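Local coordinates for oxidoreductase, NAD-binding/iron-sulfur cluster-binding protein (Nitratireductor pacificus pht-3B, PDB 6ZXU), which is a cobalamin- and iron-sulfur-dependent catabolic reductive dehalogenase, probably removing halogen from organohalide compounds by electron transfer through its two [4Fe-4S] clusters, at residues V54-F66 with G221-L234. Sequence-based numbering, arbitrary orientation.
Sequences VVAQPARQPEDGF and GVLVAPFLRRGFRL
R60 sits opposite V222 in a single parallel beta bridge, a worked example of how an extended loop can be fastened to a sheet by very few backbone bonds. R60 N donates to G221 O at 3.0 Å, and L223 N returns to R60 O at 3.0 Å, so the chain around A59-Q61 runs beside the hairpin strand 222-224, parallel to it. Beyond the bridge, side chains carry the loop across to 232-239, an inner strand of a four-stranded antiparallel sheet. Q61 reaches across from CB to its amide. Its CB lies 3.7 Å from R233 NH1, and its CG packs 3.9 Å from L234 CD1. CD then settles over the centre of the R233 guanidinium, amide and guanidinium planes 24° apart in a stack. At the tip, OE1 accepts L234 N at 2.7 Å, while NE2 reaches L234 O through a water, and both backbone polar groups of L234 are thereby engaged. R233 folds back beneath this amide through bends at chi2 and chi3, both -71°, which bring NH1 2.8 Å from P62 O, in the guanidinium plane. The same NH1 makes a salt bridge to E63 OE1 at 3.1 Å, from above the carboxylate plane, and NE pairs with D173 of helix 168-190. A leucine in place of R233 would probably leave P62 O without this donor, E63 and D173 without their cationic mate, and the Q61 amide without its stacking surface. One residue before R233, the F232 ring receives P62 CG over one face, a CH-pi contact with CG 4.0 Å from the centroid.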
ATOM      1  N   VAL A  54     -14.945  13.169 -31.945  1.00 26.45           N
ATOM      2  CA  VAL A  54     -14.114  14.308 -32.353  1.00 28.58           C
ATOM      3  C   VAL A  54     -13.246  13.848 -33.491  1.00 26.90           C
ATOM      4  O   VAL A  54     -13.044  12.664 -33.670  1.00 29.86           O
ATOM      5  CB  VAL A  54     -13.207  14.899 -31.227  1.00 30.36           C
ATOM      6  CG1 VAL A  54     -14.080  15.578 -30.169  1.00 32.64           C
ATOM      7  CG2 VAL A  54     -12.288  13.849 -30.587  1.00 28.53           C
ATOM      8  N   VAL A  55     -12.705  14.799 -34.211  1.00 27.53           N
ATOM      9  CA  VAL A  55     -11.786  14.510 -35.325  1.00 31.41           C
ATOM     10  C   VAL A  55     -10.382  14.293 -34.775  1.00 35.62           C
ATOM     11  O   VAL A  55      -9.868  15.112 -34.034  1.00 30.88           O
ATOM     12  CB  VAL A  55     -11.779  15.653 -36.359  1.00 32.86           C
ATOM     13  CG1 VAL A  55     -10.991  15.273 -37.591  1.00 36.31           C
ATOM     14  CG2 VAL A  55     -13.228  15.958 -36.780  1.00 36.30           C
ATOM     15  N   ALA A  56      -9.792  13.149 -35.143  1.00 35.81           N
ATOM     16  CA  ALA A  56      -8.461  12.786 -34.719  1.00 34.04           C
ATOM     17  C   ALA A  56      -7.492  13.818 -35.245  1.00 37.64           C
ATOM     18  O   ALA A  56      -7.731  14.425 -36.254  1.00 39.78           O
ATOM     19  CB  ALA A  56      -8.081  11.388 -35.207  1.00 37.70           C
ATOM     20  N   GLN A  57      -6.434  14.099 -34.492  1.00 38.55           N
ATOM     21  CA  GLN A  57      -5.387  14.997 -34.958  1.00 37.89           C
ATOM     22  C   GLN A  57      -4.052  14.636 -34.325  1.00 39.56           C
ATOM     23  O   GLN A  57      -3.990  13.959 -33.347  1.00 39.61           O
ATOM     24  CB  GLN A  57      -5.707  16.429 -34.647  1.00 44.69           C
ATOM     25  CG  GLN A  57      -6.092  16.642 -33.209  1.00 53.70           C
ATOM     26  CD  GLN A  57      -6.439  18.103 -32.895  1.00 59.10           C
ATOM     27  OE1 GLN A  57      -5.919  19.029 -33.526  1.00 63.90           O
ATOM     28  NE2 GLN A  57      -7.283  18.308 -31.894  1.00 58.38           N
ATOM     29  N   PRO A  58      -2.967  15.053 -34.911  1.00 40.20           N
ATOM     30  CA  PRO A  58      -1.730  14.547 -34.322  1.00 41.10           C
ATOM     31  C   PRO A  58      -1.429  15.163 -32.930  1.00 41.03           C
ATOM     32  O   PRO A  58      -1.711  16.342 -32.701  1.00 35.55           O
ATOM     33  CB  PRO A  58      -0.657  14.951 -35.343  1.00 47.68           C
ATOM     34  CG  PRO A  58      -1.269  16.089 -36.133  1.00 47.76           C
ATOM     35  CD  PRO A  58      -2.766  15.832 -36.133  1.00 43.55           C
ATOM     36  N   ALA A  59      -0.802  14.363 -32.045  1.00 39.90           N
ATOM     37  CA  ALA A  59      -0.535  14.780 -30.647  1.00 35.88           C
ATOM     38  C   ALA A  59       0.492  13.891 -29.918  1.00 28.82           C
ATOM     39  O   ALA A  59       0.604  12.742 -30.191  1.00 29.45           O
ATOM     40  CB  ALA A  59      -1.817  14.761 -29.847  1.00 34.34           C
ATOM     41  N   ARG A  60       1.240  14.490 -29.020  1.00 30.48           N
ATOM     42  CA  ARG A  60       2.188  13.755 -28.188  1.00 31.54           C
ATOM     43  C   ARG A  60       1.836  13.974 -26.712  1.00 28.51           C
ATOM     44  O   ARG A  60       1.143  14.915 -26.357  1.00 25.05           O
ATOM     45  CB  ARG A  60       3.632  14.222 -28.433  1.00 31.72           C
ATOM     46  CG  ARG A  60       3.894  15.664 -28.007  1.00 36.95           C
ATOM     47  CD  ARG A  60       5.397  15.942 -27.949  1.00 38.86           C
ATOM     48  NE  ARG A  60       5.747  17.317 -27.569  1.00 41.81           N
ATOM     49  CZ  ARG A  60       5.735  17.809 -26.306  1.00 46.33           C
ATOM     50  NH1 ARG A  60       5.367  17.053 -25.252  1.00 46.80           N
ATOM     51  NH2 ARG A  60       6.050  19.084 -26.093  1.00 42.78           N
ATOM     52  N   GLN A  61       2.384  13.093 -25.875  1.00 31.30           N
ATOM     53  CA  GLN A  61       2.267  13.176 -24.438  1.00 28.63           C
ATOM     54  C   GLN A  61       3.122  14.277 -23.918  1.00 27.39           C
ATOM     55  O   GLN A  61       4.115  14.609 -24.513  1.00 30.00           O
ATOM     56  CB  GLN A  61       2.671  11.876 -23.778  1.00 28.54           C
ATOM     57  CG  GLN A  61       1.807  10.697 -24.107  1.00 27.89           C
ATOM     58  CD  GLN A  61       2.149   9.503 -23.259  1.00 28.96           C
ATOM     59  OE1 GLN A  61       1.896   9.516 -22.079  1.00 26.21           O
ATOM     60  NE2 GLN A  61       2.668   8.449 -23.857  1.00 33.27           N
ATOM     61  N   PRO A  62       2.722  14.898 -22.783  1.00 26.43           N
ATOM     62  CA  PRO A  62       3.622  15.778 -22.042  1.00 28.02           C
ATOM     63  C   PRO A  62       4.972  15.158 -21.710  1.00 26.67           C
ATOM     64  O   PRO A  62       5.094  13.963 -21.530  1.00 26.87           O
ATOM     65  CB  PRO A  62       2.878  16.039 -20.702  1.00 27.92           C
ATOM     66  CG  PRO A  62       1.440  15.799 -21.028  1.00 29.95           C
ATOM     67  CD  PRO A  62       1.438  14.707 -22.059  1.00 29.76           C
ATOM     68  N   GLU A  63       5.953  16.024 -21.635  1.00 30.12           N
ATOM     69  CA  GLU A  63       7.340  15.656 -21.398  1.00 33.79           C
ATOM     70  C   GLU A  63       7.891  16.548 -20.323  1.00 34.47           C
ATOM     71  O   GLU A  63       7.316  17.586 -20.013  1.00 31.22           O
ATOM     72  CB  GLU A  63       8.195  15.880 -22.673  1.00 37.22           C
ATOM     73  CG  GLU A  63       7.897  14.871 -23.789  1.00 44.48           C
ATOM     74  CD  GLU A  63       8.397  13.439 -23.491  1.00 58.49           C
ATOM     75  OE1 GLU A  63       8.184  12.520 -24.377  1.00 55.21           O
ATOM     76  OE2 GLU A  63       9.063  13.235 -22.409  1.00 50.53           O
ATOM     77  N   ASP A  64       9.050  16.167 -19.794  1.00 35.54           N
ATOM     78  CA  ASP A  64       9.775  17.053 -18.852  1.00 38.38           C
ATOM     79  C   ASP A  64      10.337  18.305 -19.553  1.00 40.16           C
ATOM     80  O   ASP A  64      10.740  18.237 -20.717  1.00 36.61           O
ATOM     81  CB  ASP A  64      10.982  16.352 -18.245  1.00 36.65           C
ATOM     82  CG  ASP A  64      10.604  15.210 -17.373  1.00 38.60           C
ATOM     83  OD1 ASP A  64      10.406  14.111 -17.975  1.00 38.91           O
ATOM     84  OD2 ASP A  64      10.665  15.359 -16.072  1.00 41.18           O
ATOM     85  N   GLY A  65      10.354  19.424 -18.811  1.00 38.08           N
ATOM     86  CA  GLY A  65      10.938  20.692 -19.275  1.00 42.75           C
ATOM     87  C   GLY A  65      12.453  20.646 -19.413  1.00 48.53           C
ATOM     88  O   GLY A  65      12.995  21.160 -20.393  1.00 50.68           O
ATOM     89  N   PHE A  66      13.123  19.985 -18.456  1.00 48.59           N
ATOM     90  CA  PHE A  66      14.571  19.905 -18.413  1.00 43.74           C
ATOM     91  C   PHE A  66      15.037  18.501 -18.651  1.00 42.10           C
ATOM     92  O   PHE A  66      14.305  17.522 -18.478  1.00 34.75           O
ATOM     93  CB  PHE A  66      15.106  20.373 -17.065  1.00 52.53           C
ATOM     94  CG  PHE A  66      14.408  21.595 -16.548  1.00 63.04           C
ATOM     95  CD1 PHE A  66      13.251  21.475 -15.793  1.00 65.04           C
ATOM     96  CD2 PHE A  66      14.888  22.879 -16.868  1.00 71.91           C
ATOM     97  CE1 PHE A  66      12.607  22.610 -15.311  1.00 82.85           C
ATOM     98  CE2 PHE A  66      14.237  24.010 -16.408  1.00 79.24           C
ATOM     99  CZ  PHE A  66      13.097  23.877 -15.617  1.00 87.33           C
ATOM    100  N   GLY A 221      -0.418  20.618 -30.562  1.00 34.11           N
ATOM    101  CA  GLY A 221       0.122  19.273 -30.764  1.00 34.37           C
ATOM    102  C   GLY A 221       0.501  18.481 -29.532  1.00 34.00           C
ATOM    103  O   GLY A 221       1.180  17.455 -29.658  1.00 34.12           O
ATOM    104  N   VAL A 222       0.123  18.981 -28.339  1.00 35.07           N
ATOM    105  CA  VAL A 222       0.443  18.306 -27.060  1.00 30.27           C
ATOM    106  C   VAL A 222      -0.865  18.049 -26.356  1.00 28.00           C
ATOM    107  O   VAL A 222      -1.749  18.894 -26.358  1.00 30.15           O
ATOM    108  CB  VAL A 222       1.356  19.169 -26.153  1.00 32.35           C
ATOM    109  CG1 VAL A 222       1.826  18.385 -24.962  1.00 31.30           C
ATOM    110  CG2 VAL A 222       2.592  19.643 -26.898  1.00 37.45           C
ATOM    111  N   LEU A 223      -1.000  16.874 -25.774  1.00 25.44           N
ATOM    112  CA  LEU A 223      -2.158  16.529 -24.966  1.00 22.84           C
ATOM    113  C   LEU A 223      -2.230  17.335 -23.686  1.00 25.40           C
ATOM    114  O   LEU A 223      -1.214  17.633 -23.085  1.00 23.81           O
ATOM    115  CB  LEU A 223      -2.130  15.077 -24.587  1.00 24.79           C
ATOM    116  CG  LEU A 223      -2.302  14.057 -25.685  1.00 25.87           C
ATOM    117  CD1 LEU A 223      -2.191  12.696 -25.046  1.00 25.09           C
ATOM    118  CD2 LEU A 223      -3.641  14.230 -26.400  1.00 26.19           C
ATOM    119  N   VAL A 224      -3.442  17.766 -23.360  1.00 23.52           N
ATOM    120  CA  VAL A 224      -3.760  18.557 -22.171  1.00 24.99           C
ATOM    121  C   VAL A 224      -4.957  17.909 -21.498  1.00 24.59           C
ATOM    122  O   VAL A 224      -5.982  17.694 -22.113  1.00 25.74           O
ATOM    123  CB  VAL A 224      -4.068  20.034 -22.489  1.00 26.98           C
ATOM    124  CG1 VAL A 224      -4.472  20.756 -21.211  1.00 29.40           C
ATOM    125  CG2 VAL A 224      -2.850  20.767 -23.044  1.00 24.75           C
ATOM    126  N   ALA A 225      -4.816  17.487 -20.256  1.00 26.52           N
ATOM    127  CA  ALA A 225      -5.938  16.814 -19.558  1.00 25.54           C
ATOM    128  C   ALA A 225      -6.503  17.734 -18.547  1.00 27.28           C
ATOM    129  O   ALA A 225      -5.736  18.393 -17.836  1.00 28.85           O
ATOM    130  CB  ALA A 225      -5.455  15.533 -18.875  1.00 26.70           C
ATOM    131  N   PRO A 226      -7.837  17.855 -18.487  1.00 26.62           N
ATOM    132  CA  PRO A 226      -8.430  18.615 -17.376  1.00 27.48           C
ATOM    133  C   PRO A 226      -7.914  18.054 -16.024  1.00 25.56           C
ATOM    134  O   PRO A 226      -7.734  16.843 -15.884  1.00 21.68           O
ATOM    135  CB  PRO A 226      -9.948  18.336 -17.519  1.00 26.33           C
ATOM    136  CG  PRO A 226     -10.023  17.047 -18.237  1.00 26.67           C
ATOM    137  CD  PRO A 226      -8.858  17.082 -19.202  1.00 25.41           C
ATOM    138  N   PHE A 227      -7.666  18.956 -15.094  1.00 23.63           N
ATOM    139  CA  PHE A 227      -7.254  18.672 -13.747  1.00 21.97           C
ATOM    140  C   PHE A 227      -5.804  18.279 -13.548  1.00 23.65           C
ATOM    141  O   PHE A 227      -5.268  18.473 -12.504  1.00 25.97           O
ATOM    142  CB  PHE A 227      -8.153  17.553 -13.132  1.00 24.75           C
ATOM    143  CG  PHE A 227      -9.633  17.861 -13.073  1.00 24.64           C
ATOM    144  CD1 PHE A 227     -10.108  18.937 -12.330  1.00 24.08           C
ATOM    145  CD2 PHE A 227     -10.550  17.050 -13.699  1.00 22.16           C
ATOM    146  CE1 PHE A 227     -11.440  19.198 -12.237  1.00 21.37           C
ATOM    147  CE2 PHE A 227     -11.901  17.276 -13.567  1.00 21.95           C
ATOM    148  CZ  PHE A 227     -12.351  18.370 -12.861  1.00 20.48           C
ATOM    149  N   LEU A 228      -5.137  17.705 -14.543  1.00 25.15           N
ATOM    150  CA  LEU A 228      -3.767  17.173 -14.381  1.00 21.71           C
ATOM    151  C   LEU A 228      -2.756  18.179 -14.856  1.00 23.50           C
ATOM    152  O   LEU A 228      -2.033  17.992 -15.785  1.00 25.13           O
ATOM    153  CB  LEU A 228      -3.635  15.860 -15.088  1.00 20.66           C
ATOM    154  CG  LEU A 228      -4.647  14.797 -14.779  1.00 21.25           C
ATOM    155  CD1 LEU A 228      -4.185  13.464 -15.387  1.00 24.06           C
ATOM    156  CD2 LEU A 228      -5.035  14.608 -13.313  1.00 21.69           C
ATOM    157  N   ARG A 229      -2.708  19.281 -14.137  1.00 23.48           N
ATOM    158  CA  ARG A 229      -1.974  20.440 -14.492  1.00 24.28           C
ATOM    159  C   ARG A 229      -0.453  20.270 -14.391  1.00 22.51           C
ATOM    160  O   ARG A 229       0.299  21.033 -14.986  1.00 23.65           O
ATOM    161  CB  ARG A 229      -2.450  21.607 -13.590  1.00 24.94           C
ATOM    162  CG  ARG A 229      -3.921  22.024 -13.792  1.00 28.60           C
ATOM    163  N   ARG A 230       0.012  19.244 -13.702  1.00 22.83           N
ATOM    164  CA  ARG A 230       1.442  18.978 -13.735  1.00 24.92           C
ATOM    165  C   ARG A 230       1.977  18.251 -14.994  1.00 24.87           C
ATOM    166  O   ARG A 230       3.174  18.124 -15.149  1.00 27.87           O
ATOM    167  CB  ARG A 230       1.859  18.211 -12.462  1.00 25.81           C
ATOM    168  CG  ARG A 230       1.415  18.940 -11.267  1.00 30.66           C
ATOM    169  CD  ARG A 230       2.193  18.510 -10.028  1.00 35.09           C
ATOM    170  NE  ARG A 230       1.505  17.462  -9.328  1.00 37.69           N
ATOM    171  CZ  ARG A 230       0.666  17.673  -8.294  1.00 31.16           C
ATOM    172  NH1 ARG A 230       0.437  18.875  -7.815  1.00 35.27           N
ATOM    173  NH2 ARG A 230       0.097  16.625  -7.717  1.00 36.62           N
ATOM    174  N   GLY A 231       1.105  17.788 -15.871  1.00 23.26           N
ATOM    175  CA  GLY A 231       1.486  16.857 -16.874  1.00 23.47           C
ATOM    176  C   GLY A 231       1.161  15.461 -16.446  1.00 20.77           C
ATOM    177  O   GLY A 231       0.740  15.220 -15.319  1.00 21.50           O
ATOM    178  N   PHE A 232       1.272  14.522 -17.380  1.00 18.95           N
ATOM    179  CA  PHE A 232       0.833  13.181 -17.172  1.00 20.05           C
ATOM    180  C   PHE A 232       1.463  12.276 -18.281  1.00 19.14           C
ATOM    181  O   PHE A 232       1.994  12.778 -19.262  1.00 22.59           O
ATOM    182  CB  PHE A 232      -0.698  13.073 -17.220  1.00 22.17           C
ATOM    183  CG  PHE A 232      -1.275  13.447 -18.550  1.00 23.11           C
ATOM    184  CD1 PHE A 232      -1.553  14.762 -18.840  1.00 22.84           C
ATOM    185  CD2 PHE A 232      -1.461  12.503 -19.526  1.00 24.57           C
ATOM    186  CE1 PHE A 232      -2.057  15.123 -20.085  1.00 25.10           C
ATOM    187  CE2 PHE A 232      -1.996  12.859 -20.777  1.00 24.10           C
ATOM    188  CZ  PHE A 232      -2.287  14.148 -21.046  1.00 24.27           C
ATOM    189  N   ARG A 233       1.361  10.963 -18.071  1.00 18.25           N
ATOM    190  CA  ARG A 233       1.673   9.961 -19.040  1.00 21.05           C
ATOM    191  C   ARG A 233       0.561   8.970 -19.103  1.00 19.95           C
ATOM    192  O   ARG A 233      -0.271   8.915 -18.185  1.00 18.73           O
ATOM    193  CB  ARG A 233       3.029   9.269 -18.757  1.00 19.85           C
ATOM    194  CG  ARG A 233       4.163  10.233 -18.589  1.00 21.43           C
ATOM    195  CD  ARG A 233       4.615  10.931 -19.887  1.00 22.26           C
ATOM    196  NE  ARG A 233       5.290   9.967 -20.742  1.00 25.33           N
ATOM    197  CZ  ARG A 233       5.920  10.249 -21.878  1.00 25.22           C
ATOM    198  NH1 ARG A 233       6.028  11.466 -22.347  1.00 22.07           N
ATOM    199  NH2 ARG A 233       6.521   9.259 -22.507  1.00 29.72           N
ATOM    200  N   LEU A 234       0.524   8.193 -20.212  1.00 20.76           N
ATOM    201  CA  LEU A 234      -0.576   7.264 -20.522  1.00 21.33           C
ATOM    202  C   LEU A 234      -0.220   5.799 -20.505  1.00 20.82           C
ATOM    203  O   LEU A 234       0.892   5.431 -20.823  1.00 21.23           O
ATOM    204  CB  LEU A 234      -1.120   7.538 -21.918  1.00 21.57           C
ATOM    205  CG  LEU A 234      -1.662   8.941 -22.137  1.00 22.95           C
ATOM    206  CD1 LEU A 234      -1.798   9.200 -23.655  1.00 23.57           C
ATOM    207  CD2 LEU A 234      -3.011   9.072 -21.435  1.00 22.89           C
TER
HETATM  208  O   HOH W   1       3.303   6.211 -21.582  1.00 28.34           O